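Lantibiotic dehydratase (Microbispora corallina, PDB 5EHK) probably dehydrates serine and threonine residues of the NAI-107 precursor peptide in a tRNA-dependent reaction during lantibiotic biosynthesis. Local coordinates at residues A851-F856 against R870-R875. Numbering follows the deposited sequence.
Sequences ADRWFF and RFRGER
Residues 851-856 and 870-875 form the open end of the antiparallel hairpin made by strands 853-861 and 864-872. F855 and R870 are a hydrogen-bonded pair: F855 N gives to R870 O at 2.9 Å, and R870 N to F855 O at 2.8 Å. Next to it, W854 and F871 form a non-hydrogen-bonded pair. Here W854 CB meets F871 CD1 at 3.9 Å, on the buried, apolar face. The other face carries R853, F855, R870 and R872. R870 CB lies over one face of the F855 ring, 4.0 Å from its centroid, in a CH-pi contact. R870 NH2 makes a salt bridge with E924. The hairpin end at D852 and R872 is more exposed and polar. R872 grips D852 side-on: NE reaches the syn lone pair of OD2 at 2.6 Å, and NH2 meets OD1 from above the carboxylate plane. R853 CG lies over one face of this guanidinium, toward its rim, 3.6 Å from R872 NH2. The two arginine charges come close, but R853 NH1 bonds to Q928 and R872 NH1 pairs with E921, which probably eases the repulsion. Helix 920-942 packs on W854 and F855, helices 839-848 and 875-895 hold F871, and strand 819-824 continues the sheet beyond strand 864-872.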
ATOM      1  N   ALA A 851      12.183 -11.421 -41.509  1.00 26.54           N
ATOM      2  CA  ALA A 851      11.548 -10.339 -40.761  1.00 22.93           C
ATOM      3  C   ALA A 851      12.075  -9.048 -41.349  1.00 20.62           C
ATOM      4  O   ALA A 851      13.262  -8.951 -41.641  1.00 24.54           O
ATOM      5  CB  ALA A 851      11.861 -10.434 -39.285  1.00 21.12           C
ATOM      6  N   ASP A 852      11.194  -8.080 -41.575  1.00 18.31           N
ATOM      7  CA  ASP A 852      11.580  -6.875 -42.321  1.00 19.23           C
ATOM      8  C   ASP A 852      11.861  -5.709 -41.384  1.00 22.80           C
ATOM      9  O   ASP A 852      12.523  -4.731 -41.749  1.00 26.63           O
ATOM     10  CB  ASP A 852      10.528  -6.511 -43.390  1.00 16.05           C
ATOM     11  CG  ASP A 852       9.337  -5.722 -42.830  1.00 23.28           C
ATOM     12  OD1 ASP A 852       8.814  -4.865 -43.553  1.00 24.12           O
ATOM     13  OD2 ASP A 852       8.889  -5.963 -41.689  1.00 26.79           O
ATOM     14  N   ARG A 853      11.331  -5.815 -40.175  1.00 18.29           N
ATOM     15  CA  ARG A 853      11.549  -4.813 -39.158  1.00 20.27           C
ATOM     16  C   ARG A 853      11.704  -5.491 -37.805  1.00 19.79           C
ATOM     17  O   ARG A 853      11.043  -6.486 -37.520  1.00 16.21           O
ATOM     18  CB  ARG A 853      10.378  -3.841 -39.125  1.00 18.98           C
ATOM     19  CG  ARG A 853      10.346  -2.881 -40.275  1.00 20.38           C
ATOM     20  CD  ARG A 853      11.504  -1.907 -40.185  1.00 24.91           C
ATOM     21  NE  ARG A 853      11.627  -1.109 -41.406  1.00 29.50           N
ATOM     22  CZ  ARG A 853      12.779  -0.780 -41.983  1.00 24.70           C
ATOM     23  NH1 ARG A 853      13.926  -1.157 -41.450  1.00 24.03           N
ATOM     24  NH2 ARG A 853      12.780  -0.058 -43.096  1.00 29.80           N
ATOM     25  N   TRP A 854      12.571  -4.943 -36.964  1.00 17.71           N
ATOM     26  CA  TRP A 854      12.693  -5.427 -35.599  1.00 16.07           C
ATOM     27  C   TRP A 854      13.036  -4.241 -34.722  1.00 15.10           C
ATOM     28  O   TRP A 854      13.578  -3.261 -35.217  1.00 14.37           O
ATOM     29  CB  TRP A 854      13.771  -6.506 -35.482  1.00 10.89           C
ATOM     30  CG  TRP A 854      15.136  -5.909 -35.383  1.00 14.59           C
ATOM     31  CD1 TRP A 854      15.942  -5.558 -36.418  1.00 13.34           C
ATOM     32  CD2 TRP A 854      15.852  -5.582 -34.189  1.00 11.56           C
ATOM     33  NE1 TRP A 854      17.106  -5.037 -35.950  1.00 13.43           N
ATOM     34  CE2 TRP A 854      17.085  -5.040 -34.581  1.00 11.51           C
ATOM     35  CE3 TRP A 854      15.568  -5.689 -32.821  1.00 12.09           C
ATOM     36  CZ2 TRP A 854      18.042  -4.618 -33.672  1.00 13.28           C
ATOM     37  CZ3 TRP A 854      16.507  -5.271 -31.915  1.00 11.03           C
ATOM     38  CH2 TRP A 854      17.734  -4.739 -32.342  1.00 15.39           C
ATOM     39  N   PHE A 855      12.686  -4.306 -33.442  1.00 10.55           N
ATOM     40  CA  PHE A 855      13.158  -3.303 -32.498  1.00 13.66           C
ATOM     41  C   PHE A 855      13.051  -3.811 -31.063  1.00 14.11           C
ATOM     42  O   PHE A 855      12.463  -4.860 -30.823  1.00 15.15           O
ATOM     43  CB  PHE A 855      12.473  -1.945 -32.721  1.00 10.63           C
ATOM     44  CG  PHE A 855      11.023  -1.870 -32.282  1.00 16.46           C
ATOM     45  CD1 PHE A 855       9.988  -2.031 -33.199  1.00 20.41           C
ATOM     46  CD2 PHE A 855      10.684  -1.609 -30.951  1.00 19.13           C
ATOM     47  CE1 PHE A 855       8.641  -1.923 -32.800  1.00 22.99           C
ATOM     48  CE2 PHE A 855       9.325  -1.505 -30.549  1.00 20.46           C
ATOM     49  CZ  PHE A 855       8.310  -1.668 -31.474  1.00 17.01           C
ATOM     50  N   PHE A 856      13.624  -3.093 -30.107  1.00  9.09           N
ATOM     51  CA  PHE A 856      13.422  -3.487 -28.734  1.00  8.87           C
ATOM     52  C   PHE A 856      13.179  -2.264 -27.884  1.00 10.22           C
ATOM     53  O   PHE A 856      13.712  -1.188 -28.168  1.00  9.78           O
ATOM     54  CB  PHE A 856      14.620  -4.265 -28.187  1.00  9.26           C
ATOM     55  CG  PHE A 856      15.699  -3.384 -27.625  1.00 12.09           C
ATOM     56  CD1 PHE A 856      15.629  -2.913 -26.313  1.00  9.96           C
ATOM     57  CD2 PHE A 856      16.782  -3.019 -28.404  1.00 11.20           C
ATOM     58  CE1 PHE A 856      16.594  -2.089 -25.822  1.00 11.18           C
ATOM     59  CE2 PHE A 856      17.754  -2.205 -27.900  1.00 12.59           C
ATOM     60  CZ  PHE A 856      17.664  -1.740 -26.609  1.00  9.66           C
ATOM     61  N   ARG A 870      10.365  -6.647 -30.788  1.00 16.00           N
ATOM     62  CA  ARG A 870       9.350  -6.838 -31.837  1.00 19.84           C
ATOM     63  C   ARG A 870       9.886  -7.176 -33.227  1.00 16.04           C
ATOM     64  O   ARG A 870      10.787  -6.521 -33.700  1.00 16.83           O
ATOM     65  CB  ARG A 870       8.449  -5.627 -31.979  1.00 16.92           C
ATOM     66  CG  ARG A 870       7.252  -6.072 -32.772  1.00 27.05           C
ATOM     67  CD  ARG A 870       6.378  -4.973 -33.287  1.00 37.28           C
ATOM     68  NE  ARG A 870       7.040  -3.950 -34.095  1.00 36.68           N
ATOM     69  CZ  ARG A 870       7.630  -4.172 -35.260  1.00 33.58           C
ATOM     70  NH1 ARG A 870       7.677  -5.396 -35.763  1.00 32.25           N
ATOM     71  NH2 ARG A 870       8.176  -3.163 -35.917  1.00 37.93           N
ATOM     72  N   PHE A 871       9.308  -8.174 -33.888  1.00 17.03           N
ATOM     73  CA  PHE A 871       9.678  -8.475 -35.277  1.00 16.46           C
ATOM     74  C   PHE A 871       8.466  -8.302 -36.161  1.00 21.48           C
ATOM     75  O   PHE A 871       7.346  -8.594 -35.744  1.00 23.83           O
ATOM     76  CB  PHE A 871      10.167  -9.905 -35.446  1.00 14.51           C
ATOM     77  CG  PHE A 871      11.323 -10.266 -34.565  1.00 18.78           C
ATOM     78  CD1 PHE A 871      12.618 -10.179 -35.034  1.00 13.52           C
ATOM     79  CD2 PHE A 871      11.107 -10.735 -33.274  1.00 16.21           C
ATOM     80  CE1 PHE A 871      13.684 -10.528 -34.234  1.00 14.54           C
ATOM     81  CE2 PHE A 871      12.159 -11.079 -32.476  1.00 16.57           C
ATOM     82  CZ  PHE A 871      13.462 -10.971 -32.956  1.00 18.25           C
ATOM     83  N   ARG A 872       8.688  -7.827 -37.382  1.00 19.58           N
ATOM     84  CA  ARG A 872       7.623  -7.757 -38.369  1.00 19.07           C
ATOM     85  C   ARG A 872       7.968  -8.650 -39.550  1.00 19.21           C
ATOM     86  O   ARG A 872       9.115  -8.704 -40.002  1.00 16.16           O
ATOM     87  CB  ARG A 872       7.380  -6.323 -38.824  1.00 19.72           C
ATOM     88  CG  ARG A 872       6.234  -6.195 -39.813  1.00 29.24           C
ATOM     89  CD  ARG A 872       5.976  -4.751 -40.245  1.00 26.01           C
ATOM     90  NE  ARG A 872       6.896  -4.295 -41.280  1.00 25.34           N
ATOM     91  CZ  ARG A 872       6.886  -3.063 -41.767  1.00 25.62           C
ATOM     92  NH1 ARG A 872       5.992  -2.198 -41.308  1.00 30.11           N
ATOM     93  NH2 ARG A 872       7.744  -2.704 -42.711  1.00 20.24           N
ATOM     94  N   GLY A 873       6.971  -9.376 -40.033  1.00 24.11           N
ATOM     95  CA  GLY A 873       7.179 -10.251 -41.167  1.00 27.23           C
ATOM     96  C   GLY A 873       5.920 -10.946 -41.623  1.00 30.15           C
ATOM     97  O   GLY A 873       4.821 -10.718 -41.113  1.00 37.67           O
ATOM     98  N   GLU A 874       6.098 -11.797 -42.615  1.00 31.85           N
ATOM     99  CA  GLU A 874       5.034 -12.629 -43.128  1.00 32.49           C
ATOM    100  C   GLU A 874       4.643 -13.702 -42.114  1.00 36.80           C
ATOM    101  O   GLU A 874       5.507 -14.363 -41.535  1.00 36.51           O
ATOM    102  CB  GLU A 874       5.486 -13.243 -44.450  1.00 38.23           C
ATOM    103  CG  GLU A 874       6.102 -12.188 -45.362  1.00 48.33           C
ATOM    104  CD  GLU A 874       6.236 -12.630 -46.811  1.00 61.17           C
ATOM    105  OE1 GLU A 874       6.898 -13.671 -47.065  1.00 54.29           O
ATOM    106  OE2 GLU A 874       5.682 -11.916 -47.689  1.00 50.81           O
ATOM    107  N   ARG A 875       3.338 -13.829 -41.878  1.00 40.40           N
ATOM    108  CA  ARG A 875       2.773 -14.786 -40.923  1.00 31.60           C
ATOM    109  C   ARG A 875       3.433 -16.170 -40.870  1.00 39.19           C
ATOM    110  O   ARG A 875       3.865 -16.595 -39.797  1.00 37.73           O
ATOM    111  CB  ARG A 875       1.264 -14.913 -41.129  1.00 40.15           C
ATOM    112  CG  ARG A 875       0.557 -13.562 -41.166  1.00 52.42           C
ATOM    113  CD  ARG A 875      -0.949 -13.668 -41.355  1.00 59.37           C
ATOM    114  NE  ARG A 875      -1.623 -12.402 -41.052  1.00 64.99           N
ATOM    115  CZ  ARG A 875      -2.912 -12.166 -41.283  1.00 75.19           C
ATOM    116  NH1 ARG A 875      -3.672 -13.106 -41.832  1.00 87.84           N
ATOM    117  NH2 ARG A 875      -3.443 -10.989 -40.975  1.00 58.30           N
TER